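Carbonic anhydrase (PDB 6Y04) probably catalyses the reversible hydration of carbon dioxide to hydrogencarbonate and a proton, as a zinc-dependent carbonic anhydrase of the beta class. Local coordinates at residues G110-M113 / L114-G117; G117-P120 / E121-E124; I144-S147 / V148-R152. All coordinates share one frame; numbering follows the deposited sequence.

How the contacts relate
Running from the N terminus, the chain first reaches contact 1, where the last turn of helix 106-115 ends in a Schellman motif. Contact 2 follows directly and shares Gly117 with it: residues 117-120 form the short connection that starts helix 120-134. The two touch, with Ile118 N probably hydrogen-bonded to Met113 O and Ile123 CD1 packed on Met113 and Leu114, so together they close the corner between consecutive helices beside the second subunit. Contact 3 comes later, on helix 140-152, its centre about 32 Å from those of both others; that helix packs against the central sheet. The contacts lie in series, none nested or crossed.

Contact 1: residues G110-M113 / L114-G117; sequences GAQM and LKSG
Gln112 and Lys115 run side by side off the last turn of helix 106-115, their side chains pointing the same way. The long aliphatic part of Lys115 passes alongside the amide of Gln112, with CE 3.7 Å from Gln112 OE1. Gln112 reaches this place because its chain bends at CG (chi2 -66°), whereas Lys115 is extended beyond its own CG. The amide is anchored at its other end: NE2 donates a hydrogen bond to the backbone O of Tyr84 of the second subunit, which would help fix the orientation of the amide.

Ser116 turns back toward the helix. With its OG beside the backbone N (chi1 -53°), the hydroxyl donates to Gln112 O at 3.0 Å, approaching tilted from the carbonyl plane. The same carbonyl receives a weak bond from Ser116 N, and Lys115 CB rests 3.2 Å from Gln112 O, so this oxygen is approached by both residues. Ser116 N makes a shorter bond to Met113 O, 2.9 Å, from above the carbonyl plane, a sign that the helical path is being left. Two residues earlier, Leu114 N still bonds to Gly110 O in regular helical fashion, and CG of Leu114 leans over that same oxygen. Met113 and Leu114 carry their side chains to Ile123 of helix 120-134, while Met113 and Ser116 also pack on Tyr84 of the second subunit.

Gly117, with positive phi, is the C-prime residue: Gly117 N bonds to Leu114 O and Ile118 N reaches back to Met113 O, the pattern of a Schellman motif ending a helix.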
loop_
_atom_site.group_PDB
_atom_site.type_symbol
_atom_site.label_atom_id
_atom_site.label_comp_id
_atom_site.label_asym_id
_atom_site.label_seq_id
_atom_site.Cartn_x
_atom_site.Cartn_y
_atom_site.Cartn_z
ATOM N N GLY A 110 18.057 10.791 -8.144
ATOM C CA GLY A 110 18.758 12.047 -7.936
ATOM C C GLY A 110 18.773 12.888 -9.206
ATOM O O GLY A 110 18.414 14.061 -9.171
ATOM N N ALA A 111 19.175 12.255 -10.313
ATOM C CA ALA A 111 19.184 12.838 -11.644
ATOM C C ALA A 111 17.818 13.437 -11.984
ATOM O O ALA A 111 17.746 14.559 -12.485
ATOM C CB ALA A 111 19.598 11.790 -12.655
ATOM N N GLN A 112 16.747 12.680 -11.707
ATOM C CA GLN A 112 15.387 13.092 -12.028
ATOM C C GLN A 112 14.977 14.296 -11.180
ATOM O O GLN A 112 14.338 15.227 -11.671
ATOM C CB GLN A 112 14.424 11.919 -11.845
ATOM C CG GLN A 112 14.542 10.863 -12.940
ATOM C CD GLN A 112 14.107 11.406 -14.279
ATOM O OE1 GLN A 112 14.921 11.865 -15.078
ATOM N NE2 GLN A 112 12.806 11.384 -14.524
ATOM N N MET A 113 15.391 14.281 -9.910
ATOM C CA MET A 113 15.050 15.331 -8.967
ATOM C C MET A 113 15.757 16.632 -9.349
ATOM O O MET A 113 15.164 17.707 -9.279
ATOM C CB MET A 113 15.414 14.916 -7.538
ATOM C CG MET A 113 14.712 13.638 -7.093
ATOM S SD MET A 113 14.876 13.185 -5.343
ATOM C CE MET A 113 16.595 12.699 -5.258
ATOM N N LEU A 114 17.024 16.518 -9.766
ATOM C CA LEU A 114 17.817 17.649 -10.224
ATOM C C LEU A 114 17.110 18.320 -11.396
ATOM O O LEU A 114 17.025 19.541 -11.433
ATOM C CB LEU A 114 19.215 17.163 -10.626
ATOM C CG LEU A 114 20.229 17.050 -9.485
ATOM C CD1 LEU A 114 21.464 16.246 -9.888
ATOM C CD2 LEU A 114 20.611 18.424 -8.950
ATOM N N LYS A 115 16.600 17.506 -12.330
ATOM C CA LYS A 115 15.836 17.979 -13.479
ATOM C C LYS A 115 14.636 18.802 -13.013
ATOM O O LYS A 115 14.235 19.755 -13.679
ATOM C CB LYS A 115 15.261 16.799 -14.270
ATOM C CG LYS A 115 15.817 16.505 -15.650
ATOM C CD LYS A 115 14.939 15.495 -16.358
ATOM C CE LYS A 115 15.687 14.662 -17.379
ATOM N NZ LYS A 115 14.764 13.943 -18.290
ATOM N N SER A 116 14.060 18.419 -11.870
ATOM C CA SER A 116 12.791 18.985 -11.440
ATOM C C SER A 116 13.015 20.182 -10.515
ATOM O O SER A 116 12.058 20.741 -9.985
ATOM C CB SER A 116 11.906 17.932 -10.814
ATOM O OG SER A 116 11.757 16.812 -11.677
ATOM N N GLY A 117 14.279 20.584 -10.351
ATOM C CA GLY A 117 14.603 21.801 -9.626
ATOM C C GLY A 117 14.631 21.568 -8.119
ATOM O O GLY A 117 14.473 22.506 -7.341
#

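Contact 2: residues G117-P120 / E121-E124; sequences GIKP and EDIE
In Ile118, CG1 lies beside the backbone N (chi1 -59°), which leaves CG2 anti to that N; in Ile123, CG1 likewise lies beside its own N (chi1 -65°), and Ile118 CG2 and Ile123 CG1 are the branches that meet. They come to 3.7 Å, the side chains crossing at about a right angle, with CD1 of Ile123 carried onward by an extended second torsion. Both isoleucines also lie on Met113 of helix 106-115, so the apolar pair faces the preceding helix.

Lys119 and Asp122 lie alongside one another and point the same way. Carboxylate oxygen OD2 of Asp122 comes to 3.7 Å from Lys119 CB, but the rest of the lysine chain leads away, and Lys119 NZ stays 5.5 Å from Asp122 OD2. A water joins the pair instead: it donates to Asp122 OD2 at 2.7 Å and accepts from the backbone N of Lys119 at 3.3 Å.

Lys119 occupies the N-cap position of helix 120-134, and its carbonyl starts the helical bonding. Ile123 N donates to Lys119 O at 3.2 Å, within the carbonyl plane, and Asp122 N adds a weak bond to the same oxygen. Pro120, in the first turn, has no amide hydrogen to offer, while its carbonyl accepts from Glu124 N at 3.0 Å. Pro155 of the second subunit packs on Ile118 and Asp122.

The acidic side chain therefore reaches the N-cap amide through water, and its negative charge near the helix start would probably interact favourably with the helix dipole and, at longer range, with the lysine.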
loop_
_atom_site.group_PDB
_atom_site.type_symbol
_atom_site.label_atom_id
_atom_site.label_comp_id
_atom_site.label_asym_id
_atom_site.label_seq_id
_atom_site.Cartn_x
_atom_site.Cartn_y
_atom_site.Cartn_z
ATOM N N GLY A 117 14.279 20.584 -10.351
ATOM C CA GLY A 117 14.603 21.801 -9.626
ATOM C C GLY A 117 14.631 21.568 -8.119
ATOM O O GLY A 117 14.473 22.506 -7.341
ATOM N N ILE A 118 14.831 20.306 -7.719
ATOM C CA ILE A 118 15.007 19.963 -6.318
ATOM C C ILE A 118 16.421 20.381 -5.924
ATOM O O ILE A 118 17.361 20.132 -6.673
ATOM C CB ILE A 118 14.765 18.455 -6.088
ATOM C CG1 ILE A 118 13.363 18.002 -6.517
ATOM C CG2 ILE A 118 15.106 18.039 -4.662
ATOM C CD1 ILE A 118 12.214 18.682 -5.804
ATOM N N LYS A 119 16.551 21.013 -4.752
ATOM C CA LYS A 119 17.833 21.491 -4.262
ATOM C C LYS A 119 18.815 20.331 -4.116
ATOM O O LYS A 119 18.500 19.317 -3.491
ATOM C CB LYS A 119 17.636 22.307 -2.982
ATOM C CG LYS A 119 17.106 23.714 -3.241
ATOM C CD LYS A 119 16.030 24.198 -2.290
ATOM C CE LYS A 119 15.115 25.210 -2.951
ATOM N NZ LYS A 119 14.312 25.955 -1.952
ATOM N N PRO A 120 20.023 20.436 -4.727
ATOM C CA PRO A 120 21.053 19.405 -4.592
ATOM C C PRO A 120 21.353 19.042 -3.137
ATOM O O PRO A 120 21.632 17.884 -2.819
ATOM C CB PRO A 120 22.276 20.054 -5.262
ATOM C CG PRO A 120 21.695 21.003 -6.280
ATOM C CD PRO A 120 20.436 21.531 -5.625
ATOM N N GLU A 121 21.285 20.048 -2.257
ATOM C CA GLU A 121 21.611 19.869 -0.855
ATOM C C GLU A 121 20.593 18.928 -0.213
ATOM O O GLU A 121 20.948 18.103 0.627
ATOM C CB GLU A 121 21.635 21.230 -0.162
ATOM C CG GLU A 121 22.794 21.376 0.800
ATOM C CD GLU A 121 22.654 22.494 1.822
ATOM O OE1 GLU A 121 22.040 23.535 1.491
ATOM O OE2 GLU A 121 23.160 22.324 2.955
ATOM N N ASP A 122 19.330 19.061 -0.639
ATOM C CA ASP A 122 18.236 18.232 -0.161
ATOM C C ASP A 122 18.405 16.792 -0.648
ATOM O O ASP A 122 18.104 15.856 0.085
ATOM C CB ASP A 122 16.888 18.849 -0.536
ATOM C CG ASP A 122 16.500 20.018 0.354
ATOM O OD1 ASP A 122 16.900 19.996 1.524
ATOM O OD2 ASP A 122 15.801 20.939 -0.127
ATOM N N ILE A 123 18.899 16.632 -1.882
ATOM C CA ILE A 123 19.119 15.323 -2.480
ATOM C C ILE A 123 20.212 14.574 -1.714
ATOM O O ILE A 123 20.115 13.367 -1.486
ATOM C CB ILE A 123 19.438 15.457 -3.984
ATOM C CG1 ILE A 123 18.240 16.014 -4.767
ATOM C CG2 ILE A 123 19.935 14.133 -4.544
ATOM C CD1 ILE A 123 18.462 16.136 -6.261
ATOM N N GLU A 124 21.260 15.300 -1.318
ATOM C CA GLU A 124 22.370 14.704 -0.589
ATOM C C GLU A 124 21.928 14.323 0.828
ATOM O O GLU A 124 22.355 13.306 1.367
ATOM C CB GLU A 124 23.603 15.615 -0.621
ATOM C CG GLU A 124 24.892 14.906 -0.222
ATOM C CD GLU A 124 25.397 13.834 -1.183
ATOM O OE1 GLU A 124 25.625 14.159 -2.365
ATOM O OE2 GLU A 124 25.570 12.669 -0.750
HETATM O O HOH W 1 14.358 20.646 -2.355
#

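Contact 3: residues I144-S147 / V148-R152; sequences IKNS and VRCVR
Arg149 NH2 donates a hydrogen bond of 2.7 Å to Asn146 OD1 across one turn of helix 140-152, which packs on the central sheet of the beta-class carbonic anhydrase fold. Both side chains leave the helix with CG anti to the backbone N (chi1 -167° for Asn146), and a bend at chi3 in Arg149 turns its guanidinium back toward the amide. The planes of the two groups lie 62° apart: the amide oxygen sits at the guanidinium edge, whereas NH2 approaches from above the carbonyl plane rather than on a lone pair. At its other end the guanidinium makes a long, weak ion pair with Glu153 through NH1.

The neighbouring face is apolar. Val148 and Ile144 make a loose apolar contact, their CG2 atoms 4.3 Å apart, and Val148 and Val151 reach Ile93 and Ile163 of the sheet. Ser147, also on the sheet side, has its buried hydroxyl bonded to Asn143 O and Ile67 N. The metal site is not far off: the side chain of Ile144 lies about 7 Å from that of zinc ligand His96. Within the helix, Val148 CG2 rests 3.2 Å from Ile144 O, the carbonyl that also accepts the hydrogen bond from Val148 N.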
loop_
_atom_site.group_PDB
_atom_site.type_symbol
_atom_site.label_atom_id
_atom_site.label_comp_id
_atom_site.label_asym_id
_atom_site.label_seq_id
_atom_site.Cartn_x
_atom_site.Cartn_y
_atom_site.Cartn_z
ATOM N N ILE A 144 11.765 -10.731 -2.078
ATOM C CA ILE A 144 10.702 -11.506 -1.459
ATOM C C ILE A 144 11.286 -12.298 -0.289
ATOM O O ILE A 144 10.776 -12.220 0.827
ATOM C CB ILE A 144 9.988 -12.424 -2.469
ATOM C CG1 ILE A 144 9.151 -11.639 -3.480
ATOM C CG2 ILE A 144 9.134 -13.458 -1.741
ATOM C CD1 ILE A 144 8.921 -12.381 -4.788
ATOM N N LYS A 145 12.362 -13.043 -0.563
ATOM C CA LYS A 145 13.005 -13.892 0.429
ATOM C C LYS A 145 13.441 -13.059 1.634
ATOM O O LYS A 145 13.237 -13.465 2.774
ATOM C CB LYS A 145 14.177 -14.649 -0.205
ATOM C CG LYS A 145 13.803 -15.939 -0.925
ATOM C CD LYS A 145 14.841 -16.441 -1.917
ATOM C CE LYS A 145 14.564 -17.858 -2.375
ATOM N NZ LYS A 145 15.333 -18.231 -3.588
ATOM N N ASN A 146 14.025 -11.886 1.366
ATOM C CA ASN A 146 14.566 -10.999 2.388
ATOM C C ASN A 146 13.432 -10.333 3.173
ATOM O O ASN A 146 13.535 -10.134 4.384
ATOM C CB ASN A 146 15.544 -9.997 1.766
ATOM C CG ASN A 146 16.380 -9.251 2.789
ATOM O OD1 ASN A 146 17.470 -9.694 3.142
ATOM N ND2 ASN A 146 15.888 -8.118 3.272
ATOM N N SER A 147 12.344 -9.997 2.478
ATOM C CA SER A 147 11.204 -9.355 3.105
ATOM C C SER A 147 10.518 -10.326 4.055
ATOM O O SER A 147 10.177 -9.957 5.174
ATOM C CB SER A 147 10.250 -8.828 2.077
ATOM O OG SER A 147 10.756 -7.633 1.525
ATOM N N VAL A 148 10.348 -11.572 3.598
ATOM C CA VAL A 148 9.764 -12.616 4.426
ATOM C C VAL A 148 10.631 -12.825 5.668
ATOM O O VAL A 148 10.109 -13.106 6.741
ATOM C CB VAL A 148 9.544 -13.919 3.631
ATOM C CG1 VAL A 148 9.120 -15.074 4.522
ATOM C CG2 VAL A 148 8.529 -13.712 2.523
ATOM N N ARG A 149 11.949 -12.655 5.522
ATOM C CA ARG A 149 12.855 -12.830 6.648
ATOM C C ARG A 149 12.679 -11.689 7.649
ATOM O O ARG A 149 12.618 -11.934 8.848
ATOM C CB ARG A 149 14.305 -12.972 6.179
ATOM C CG ARG A 149 15.241 -13.510 7.251
ATOM C CD ARG A 149 16.712 -13.239 6.973
ATOM N NE ARG A 149 16.896 -12.028 6.180
ATOM C CZ ARG A 149 17.421 -10.881 6.614
ATOM N NH1 ARG A 149 17.879 -10.769 7.853
ATOM N NH2 ARG A 149 17.519 -9.853 5.789
ATOM N N CYS A 150 12.584 -10.452 7.148
ATOM C CA CYS A 150 12.552 -9.277 8.011
ATOM C C CYS A 150 11.243 -9.194 8.796
ATOM O O CYS A 150 11.234 -8.704 9.921
ATOM C CB CYS A 150 12.812 -7.982 7.246
ATOM S SG CYS A 150 14.558 -7.770 6.795
ATOM N N VAL A 151 10.145 -9.666 8.203
ATOM C CA VAL A 151 8.884 -9.727 8.920
ATOM C C VAL A 151 8.989 -10.795 10.010
ATOM O O VAL A 151 8.596 -10.561 11.150
ATOM C CB VAL A 151 7.685 -9.949 7.978
ATOM C CG1 VAL A 151 6.367 -10.004 8.740
ATOM C CG2 VAL A 151 7.619 -8.880 6.901
ATOM N N ARG A 152 9.562 -11.953 9.652
ATOM C CA ARG A 152 9.730 -13.069 10.574
ATOM C C ARG A 152 10.509 -12.634 11.816
ATOM O O ARG A 152 10.080 -12.892 12.938
ATOM C CB ARG A 152 10.357 -14.268 9.849
ATOM C CG ARG A 152 10.643 -15.481 10.724
ATOM C CD ARG A 152 9.616 -15.704 11.825
ATOM N NE ARG A 152 8.389 -16.372 11.403
ATOM C CZ ARG A 152 7.164 -16.048 11.807
ATOM N NH1 ARG A 152 6.966 -15.029 12.627
ATOM N NH2 ARG A 152 6.134 -16.739 11.365
#